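Local coordinates for macrodomain protein (Streptomyces coelicolor, PDB 5E3B) that probably removes ADP-ribose from modified thymidine in DNA, as a macrodomain hydrolase whose disruption increases antibiotic production in this bacterium, at residues A[64-74]-A[88-99]. Sequence-based numbering, arbitrary orientation.
Sequences WPQPEAAYRAW and VQFVQVEPYVWV
Two tryptophans, Trp64 and Trp74, meet the strand by CH-pi contacts. Val93 CB stands 3.5 Å from the centroid of Trp64's five-membered ring, only 5° off the ring normal, and its CG2 covers the middle of the same face. Near the other end of the helix, Gln89 CB lies over the face of Trp74's six-membered ring, 3.6 Å from the centroid, and so toward the rim of the indole as a whole.

Between them the packing is aliphatic: Pro67 CG sits over the notch formed by Val93 CG1 (3.6 Å) and Val99 CB, while Ala70 CB rests on Val91 CG2 at 3.6 Å.

Polar contacts lie at both ends. Trp64 NE1 donates to Glu94 OE2 (2.8 Å, 161°) almost exactly in the indole plane; a bend at chi2 brings the carboxylate to that edge. Gln89, extended with CG anti to its backbone N, donates a hydrogen bond from NE2 to Ala70 O at 3.1 Å, from above the carbonyl plane rather than along a lone pair and on the face opposite Trp74 N; the oxygen lies in the Gln89 amide plane, whose OE1 accepts from Asn101. Water 1 links Gln66 OE1 to Val93 O.

Val93 and Glu94 form a classic beta bulge opposite Val97. The segment axes of helix 66-74 and edge strand 88-94 of the mixed macrodomain sheet are 8.5 Å apart at closest and nearly antiparallel (154°); helix 119-136 meets Val88 and Phe90, whose side chains lie on the sheet's other face.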
ATOM      1  N   TRP A  64      -8.370   4.777  11.319  1.00 13.30           N
ATOM      2  CA  TRP A  64      -7.326   4.523  12.361  1.00 13.28           C
ATOM      3  C   TRP A  64      -6.385   5.652  12.331  1.00 13.94           C
ATOM      4  O   TRP A  64      -5.994   6.150  11.269  1.00 12.24           O
ATOM      5  CB  TRP A  64      -6.514   3.298  12.095  1.00 13.42           C
ATOM      6  CG  TRP A  64      -7.245   1.998  11.838  1.00 13.38           C
ATOM      7  CD1 TRP A  64      -7.923   1.190  12.741  1.00 14.46           C
ATOM      8  CD2 TRP A  64      -7.364   1.356  10.576  1.00 13.41           C
ATOM      9  NE1 TRP A  64      -8.429   0.104  12.103  1.00 15.49           N
ATOM     10  CE2 TRP A  64      -8.077   0.168  10.778  1.00 13.34           C
ATOM     11  CE3 TRP A  64      -6.892   1.657   9.280  1.00 13.17           C
ATOM     12  CZ2 TRP A  64      -8.364  -0.734   9.740  1.00 14.91           C
ATOM     13  CZ3 TRP A  64      -7.210   0.761   8.239  1.00 13.48           C
ATOM     14  CH2 TRP A  64      -7.888  -0.386   8.475  1.00 13.50           C
ATOM     15  N   PRO A  65      -5.871   6.074  13.525  1.00 15.52           N
ATOM     16  CA  PRO A  65      -4.909   7.153  13.608  1.00 15.50           C
ATOM     17  C   PRO A  65      -3.401   6.700  13.403  1.00 11.33           C
ATOM     18  O   PRO A  65      -2.544   7.515  13.031  1.00 15.11           O
ATOM     19  CB  PRO A  65      -5.149   7.617  15.090  1.00 17.62           C
ATOM     20  CG  PRO A  65      -5.513   6.375  15.777  1.00 16.75           C
ATOM     21  CD  PRO A  65      -6.394   5.659  14.863  1.00 17.54           C
ATOM     22  N   GLN A  66      -3.157   5.434  13.644  1.00 13.15           N
ATOM     23  CA  GLN A  66      -1.773   4.912  13.693  1.00 13.08           C
ATOM     24  C   GLN A  66      -0.992   5.073  12.377  1.00 12.67           C
ATOM     25  O   GLN A  66       0.185   5.440  12.394  1.00 12.30           O
ATOM     26  CB  GLN A  66      -1.610   3.527  14.222  1.00 15.24           C
ATOM     27  CG  GLN A  66      -2.020   3.364  15.674  1.00 18.33           C
ATOM     28  CD  GLN A  66      -3.525   3.064  15.800  1.00 23.51           C
ATOM     29  OE1 GLN A  66      -4.272   3.098  14.846  1.00 18.51           O
ATOM     30  NE2 GLN A  66      -3.977   2.858  17.063  1.00 31.50           N
ATOM     31  N   PRO A  67      -1.580   4.709  11.213  1.00 10.86           N
ATOM     32  CA  PRO A  67      -0.786   4.808  10.007  1.00  9.97           C
ATOM     33  C   PRO A  67      -0.259   6.185   9.668  1.00 11.08           C
ATOM     34  O   PRO A  67       0.909   6.346   9.319  1.00  9.33           O
ATOM     35  CB  PRO A  67      -1.710   4.220   8.925  1.00  9.47           C
ATOM     36  CG  PRO A  67      -2.600   3.334   9.674  1.00 10.85           C
ATOM     37  CD  PRO A  67      -2.867   4.070  10.964  1.00 10.28           C
ATOM     38  N   GLU A  68      -1.122   7.201   9.790  1.00 11.33           N
ATOM     39  CA  GLU A  68      -0.695   8.537   9.576  1.00 10.62           C
ATOM     40  C   GLU A  68       0.418   9.019  10.595  1.00 10.91           C
ATOM     41  O   GLU A  68       1.407   9.581  10.185  1.00 11.45           O
ATOM     42  CB  GLU A  68      -1.897   9.515   9.587  1.00 10.53           C
ATOM     43  CG  GLU A  68      -1.512  10.969   9.431  1.00 11.43           C
ATOM     44  CD  GLU A  68      -2.645  11.986   9.452  1.00 13.05           C
ATOM     45  OE1 GLU A  68      -3.840  11.612   9.544  1.00 13.68           O
ATOM     46  OE2 GLU A  68      -2.315  13.201   9.412  1.00 14.29           O
ATOM     47  N   ALA A  69       0.188   8.744  11.860  1.00 13.08           N
ATOM     48  CA  ALA A  69       1.192   9.080  12.871  1.00 13.25           C
ATOM     49  C   ALA A  69       2.499   8.432  12.578  1.00 11.22           C
ATOM     50  O   ALA A  69       3.562   9.142  12.609  1.00 12.32           O
ATOM     51  CB  ALA A  69       0.690   8.657  14.229  1.00 14.44           C
ATOM     52  N   ALA A  70       2.443   7.161  12.233  1.00 12.66           N
ATOM     53  CA  ALA A  70       3.690   6.381  11.892  1.00 11.51           C
ATOM     54  C   ALA A  70       4.407   7.011  10.723  1.00 12.15           C
ATOM     55  O   ALA A  70       5.672   7.138  10.686  1.00 13.96           O
ATOM     56  CB  ALA A  70       3.351   4.936  11.659  1.00 13.32           C
ATOM     57  N   TYR A  71       3.668   7.335   9.649  1.00 10.31           N
ATOM     58  CA  TYR A  71       4.256   7.863   8.445  1.00 10.25           C
ATOM     59  C   TYR A  71       4.918   9.180   8.701  1.00 10.28           C
ATOM     60  O   TYR A  71       5.998   9.455   8.192  1.00 13.38           O
ATOM     61  CB  TYR A  71       3.158   8.024   7.372  1.00 10.87           C
ATOM     62  CG  TYR A  71       3.584   8.796   6.146  1.00 10.53           C
ATOM     63  CD1 TYR A  71       4.292   8.188   5.072  1.00 11.03           C
ATOM     64  CD2 TYR A  71       3.297  10.133   5.984  1.00 11.55           C
ATOM     65  CE1 TYR A  71       4.704   8.893   3.962  1.00 10.97           C
ATOM     66  CE2 TYR A  71       3.644  10.825   4.888  1.00 11.25           C
ATOM     67  CZ  TYR A  71       4.365  10.237   3.831  1.00 11.90           C
ATOM     68  OH  TYR A  71       4.685  10.964   2.730  1.00 14.34           O
ATOM     69  N   ARG A  72       4.217  10.078   9.395  1.00 11.36           N
ATOM     70  CA  ARG A  72       4.789  11.447   9.636  1.00 12.51           C
ATOM     71  C   ARG A  72       6.053  11.305  10.463  1.00 11.94           C
ATOM     72  O   ARG A  72       7.017  12.035  10.174  1.00 14.89           O
ATOM     73  CB  ARG A  72       3.734  12.325  10.292  1.00 11.75           C
ATOM     74  CG  ARG A  72       2.543  12.644   9.422  1.00 12.77           C
ATOM     75  CD  ARG A  72       1.800  13.817   9.965  1.00 13.74           C
ATOM     76  NE  ARG A  72       0.541  14.073   9.247  1.00 12.88           N
ATOM     77  CZ  ARG A  72       0.423  14.783   8.125  1.00 12.16           C
ATOM     78  NH1 ARG A  72       1.431  15.185   7.440  1.00 11.88           N
ATOM     79  NH2 ARG A  72      -0.801  14.880   7.630  1.00 12.78           N
ATOM     80  N   ALA A  73       6.061  10.411  11.447  1.00 12.90           N
ATOM     81  CA  ALA A  73       7.256  10.223  12.303  1.00 14.72           C
ATOM     82  C   ALA A  73       8.390   9.645  11.494  1.00 15.63           C
ATOM     83  O   ALA A  73       9.548  10.090  11.564  1.00 16.59           O
ATOM     84  CB  ALA A  73       6.928   9.347  13.443  1.00 13.80           C
ATOM     85  N   TRP A  74       8.094   8.651  10.651  1.00 14.41           N
ATOM     86  CA  TRP A  74       9.056   8.043   9.739  1.00 14.75           C
ATOM     87  C   TRP A  74       9.710   9.067   8.849  1.00 15.41           C
ATOM     88  O   TRP A  74      10.921   9.169   8.785  1.00 15.42           O
ATOM     89  CB  TRP A  74       8.378   6.881   9.041  1.00 14.84           C
ATOM     90  CG  TRP A  74       9.188   5.937   8.184  1.00 15.47           C
ATOM     91  CD1 TRP A  74      10.452   5.476   8.426  1.00 17.76           C
ATOM     92  CD2 TRP A  74       8.711   5.270   7.021  1.00 15.29           C
ATOM     93  NE1 TRP A  74      10.806   4.540   7.436  1.00 19.10           N
ATOM     94  CE2 TRP A  74       9.781   4.424   6.545  1.00 16.39           C
ATOM     95  CE3 TRP A  74       7.514   5.330   6.287  1.00 14.38           C
ATOM     96  CZ2 TRP A  74       9.626   3.626   5.425  1.00 17.33           C
ATOM     97  CZ3 TRP A  74       7.367   4.551   5.123  1.00 15.79           C
ATOM     98  CH2 TRP A  74       8.457   3.702   4.730  1.00 16.14           C
ATOM     99  N   VAL A  88       8.951   0.476   2.771  1.00 13.10           N
ATOM    100  CA  VAL A  88       7.610   0.200   3.231  1.00 13.05           C
ATOM    101  C   VAL A  88       7.621   0.113   4.746  1.00 13.37           C
ATOM    102  O   VAL A  88       8.511  -0.491   5.346  1.00 14.66           O
ATOM    103  CB  VAL A  88       7.051  -1.091   2.668  1.00 13.89           C
ATOM    104  CG1 VAL A  88       5.596  -1.259   3.141  1.00 13.62           C
ATOM    105  CG2 VAL A  88       7.117  -1.112   1.196  1.00 15.59           C
ATOM    106  N   GLN A  89       6.589   0.713   5.387  1.00 12.69           N
ATOM    107  CA  GLN A  89       6.403   0.703   6.846  1.00 13.02           C
ATOM    108  C   GLN A  89       5.131  -0.037   7.105  1.00 12.87           C
ATOM    109  O   GLN A  89       4.131   0.257   6.434  1.00 13.70           O
ATOM    110  CB  GLN A  89       6.270   2.134   7.327  1.00 15.25           C
ATOM    111  CG  GLN A  89       5.734   2.370   8.700  1.00 16.61           C
ATOM    112  CD  GLN A  89       5.609   3.804   9.064  1.00 14.12           C
ATOM    113  OE1 GLN A  89       4.858   4.567   8.444  1.00 12.64           O
ATOM    114  NE2 GLN A  89       6.369   4.214  10.045  1.00 14.77           N
ATOM    115  N   PHE A  90       5.119  -1.010   8.014  1.00 11.40           N
ATOM    116  CA  PHE A  90       3.971  -1.841   8.278  1.00 11.89           C
ATOM    117  C   PHE A  90       3.455  -1.390   9.671  1.00 13.13           C
ATOM    118  O   PHE A  90       4.213  -1.325  10.659  1.00 16.03           O
ATOM    119  CB  PHE A  90       4.303  -3.361   8.289  1.00 12.69           C
ATOM    120  CG  PHE A  90       4.871  -3.798   6.975  1.00 11.64           C
ATOM    121  CD1 PHE A  90       4.041  -4.123   5.912  1.00 12.33           C
ATOM    122  CD2 PHE A  90       6.218  -3.891   6.799  1.00 12.01           C
ATOM    123  CE1 PHE A  90       4.559  -4.435   4.679  1.00 12.82           C
ATOM    124  CE2 PHE A  90       6.762  -4.292   5.569  1.00 12.69           C
ATOM    125  CZ  PHE A  90       5.906  -4.629   4.539  1.00 13.00           C
ATOM    126  N   VAL A  91       2.170  -1.061   9.737  1.00 10.09           N
ATOM    127  CA  VAL A  91       1.564  -0.479  10.878  1.00 10.11           C
ATOM    128  C   VAL A  91       0.351  -1.307  11.315  1.00 10.24           C
ATOM    129  O   VAL A  91      -0.620  -1.442  10.567  1.00  9.74           O
ATOM    130  CB  VAL A  91       1.053   1.007  10.639  1.00 10.58           C
ATOM    131  CG1 VAL A  91       0.485   1.581  11.930  1.00 10.16           C
ATOM    132  CG2 VAL A  91       2.182   1.872  10.073  1.00  9.88           C
ATOM    133  N   GLN A  92       0.390  -1.918  12.505  1.00  9.54           N
ATOM    134  CA  GLN A  92      -0.673  -2.789  12.984  1.00 11.06           C
ATOM    135  C   GLN A  92      -1.812  -1.902  13.473  1.00 10.14           C
ATOM    136  O   GLN A  92      -1.625  -0.996  14.276  1.00 11.07           O
ATOM    137  CB  GLN A  92      -0.178  -3.795  14.061  1.00 11.28           C
ATOM    138  CG  GLN A  92      -1.239  -4.846  14.318  1.00 10.80           C
ATOM    139  CD  GLN A  92      -0.787  -5.919  15.310  1.00 12.30           C
ATOM    140  OE1 GLN A  92       0.336  -5.805  15.863  1.00 12.81           O
ATOM    141  NE2 GLN A  92      -1.652  -6.912  15.565  1.00 13.94           N
ATOM    142  N   VAL A  93      -3.034  -2.173  12.949  1.00 10.48           N
ATOM    143  CA  VAL A  93      -4.204  -1.349  13.278  1.00 10.72           C
ATOM    144  C   VAL A  93      -5.323  -2.129  13.965  1.00 11.93           C
ATOM    145  O   VAL A  93      -6.205  -1.507  14.580  1.00 13.65           O
ATOM    146  CB  VAL A  93      -4.745  -0.571  12.052  1.00 11.88           C
ATOM    147  CG1 VAL A  93      -3.762   0.523  11.673  1.00 12.32           C
ATOM    148  CG2 VAL A  93      -5.063  -1.492  10.863  1.00 12.47           C
ATOM    149  N   GLU A  94      -5.352  -3.436  13.810  1.00 12.15           N
ATOM    150  CA  GLU A  94      -6.317  -4.303  14.469  1.00 13.83           C
ATOM    151  C   GLU A  94      -5.560  -5.571  14.836  1.00 13.42           C
ATOM    152  O   GLU A  94      -4.393  -5.799  14.434  1.00 14.49           O
ATOM    153  CB  GLU A  94      -7.502  -4.633  13.539  1.00 14.75           C
ATOM    154  CG  GLU A  94      -8.253  -3.427  13.070  1.00 15.35           C
ATOM    155  CD  GLU A  94      -9.133  -2.787  14.084  1.00 19.89           C
ATOM    156  OE1 GLU A  94      -9.294  -3.330  15.210  1.00 19.16           O
ATOM    157  OE2 GLU A  94      -9.720  -1.705  13.791  1.00 21.07           O
ATOM    158  N   PRO A  95      -6.225  -6.512  15.570  1.00 12.89           N
ATOM    159  CA  PRO A  95      -5.523  -7.748  15.888  1.00 13.45           C
ATOM    160  C   PRO A  95      -4.873  -8.460  14.692  1.00 13.20           C
ATOM    161  O   PRO A  95      -3.741  -8.925  14.827  1.00 14.92           O
ATOM    162  CB  PRO A  95      -6.652  -8.636  16.514  1.00 14.64           C
ATOM    163  CG  PRO A  95      -7.477  -7.656  17.132  1.00 16.17           C
ATOM    164  CD  PRO A  95      -7.538  -6.432  16.220  1.00 15.21           C
ATOM    165  N   TYR A  96      -5.607  -8.512  13.545  1.00 13.20           N
ATOM    166  CA  TYR A  96      -5.069  -9.181  12.360  1.00 14.69           C
ATOM    167  C   TYR A  96      -5.230  -8.279  11.157  1.00 15.18           C
ATOM    168  O   TYR A  96      -5.413  -8.811  10.044  1.00 14.89           O
ATOM    169  CB  TYR A  96      -5.775 -10.495  12.189  1.00 17.22           C
ATOM    170  CG  TYR A  96      -5.578 -11.376  13.452  1.00 18.84           C
ATOM    171  CD1 TYR A  96      -4.340 -11.915  13.696  1.00 20.00           C
ATOM    172  CD2 TYR A  96      -6.637 -11.588  14.347  1.00 25.75           C
ATOM    173  CE1 TYR A  96      -4.062 -12.641  14.855  1.00 21.81           C
ATOM    174  CE2 TYR A  96      -6.434 -12.382  15.507  1.00 24.38           C
ATOM    175  CZ  TYR A  96      -5.141 -12.898  15.740  1.00 26.90           C
ATOM    176  OH  TYR A  96      -4.853 -13.672  16.852  1.00 27.87           O
ATOM    177  N   VAL A  97      -5.016  -6.984  11.338  1.00 13.01           N
ATOM    178  CA  VAL A  97      -5.010  -6.068  10.193  1.00 11.67           C
ATOM    179  C   VAL A  97      -3.737  -5.145  10.297  1.00 12.21           C
ATOM    180  O   VAL A  97      -3.465  -4.524  11.386  1.00 11.09           O
ATOM    181  CB  VAL A  97      -6.285  -5.222  10.033  1.00 12.06           C
ATOM    182  CG1 VAL A  97      -6.171  -4.319   8.806  1.00 12.55           C
ATOM    183  CG2 VAL A  97      -7.569  -6.126   9.960  1.00 14.32           C
ATOM    184  N   TRP A  98      -3.040  -4.967   9.161  1.00 11.26           N
ATOM    185  CA  TRP A  98      -1.900  -4.129   9.028  1.00 12.02           C
ATOM    186  C   TRP A  98      -2.140  -3.191   7.826  1.00 10.89           C
ATOM    187  O   TRP A  98      -2.820  -3.553   6.903  1.00 11.25           O
ATOM    188  CB  TRP A  98      -0.643  -4.922   8.706  1.00 14.00           C
ATOM    189  CG  TRP A  98       0.176  -5.373   9.933  1.00 16.77           C
ATOM    190  CD1 TRP A  98       1.260  -4.733  10.457  1.00 18.14           C
ATOM    191  CD2 TRP A  98      -0.065  -6.450  10.757  1.00 18.41           C
ATOM    192  NE1 TRP A  98       1.733  -5.349  11.552  1.00 17.09           N
ATOM    193  CE2 TRP A  98       0.929  -6.436  11.754  1.00 18.81           C
ATOM    194  CE3 TRP A  98      -1.008  -7.456  10.738  1.00 17.17           C
ATOM    195  CZ2 TRP A  98       1.016  -7.397  12.777  1.00 17.69           C
ATOM    196  CZ3 TRP A  98      -0.967  -8.368  11.717  1.00 18.89           C
ATOM    197  CH2 TRP A  98       0.056  -8.338  12.759  1.00 21.16           C
ATOM    198  N   VAL A  99      -1.627  -2.000   7.951  1.00  9.61           N
ATOM    199  CA  VAL A  99      -1.476  -1.035   6.813  1.00  9.25           C
ATOM    200  C   VAL A  99      -0.022  -0.951   6.406  1.00 10.69           C
ATOM    201  O   VAL A  99       0.873  -0.705   7.254  1.00 10.92           O
ATOM    202  CB  VAL A  99      -2.051   0.332   7.193  1.00 10.27           C
ATOM    203  CG1 VAL A  99      -1.854   1.337   6.095  1.00 11.08           C
ATOM    204  CG2 VAL A  99      -3.534   0.164   7.526  1.00 10.22           C
TER
HETATM  205  O   HOH W   1      -6.176   1.016  15.629  1.00 24.00           O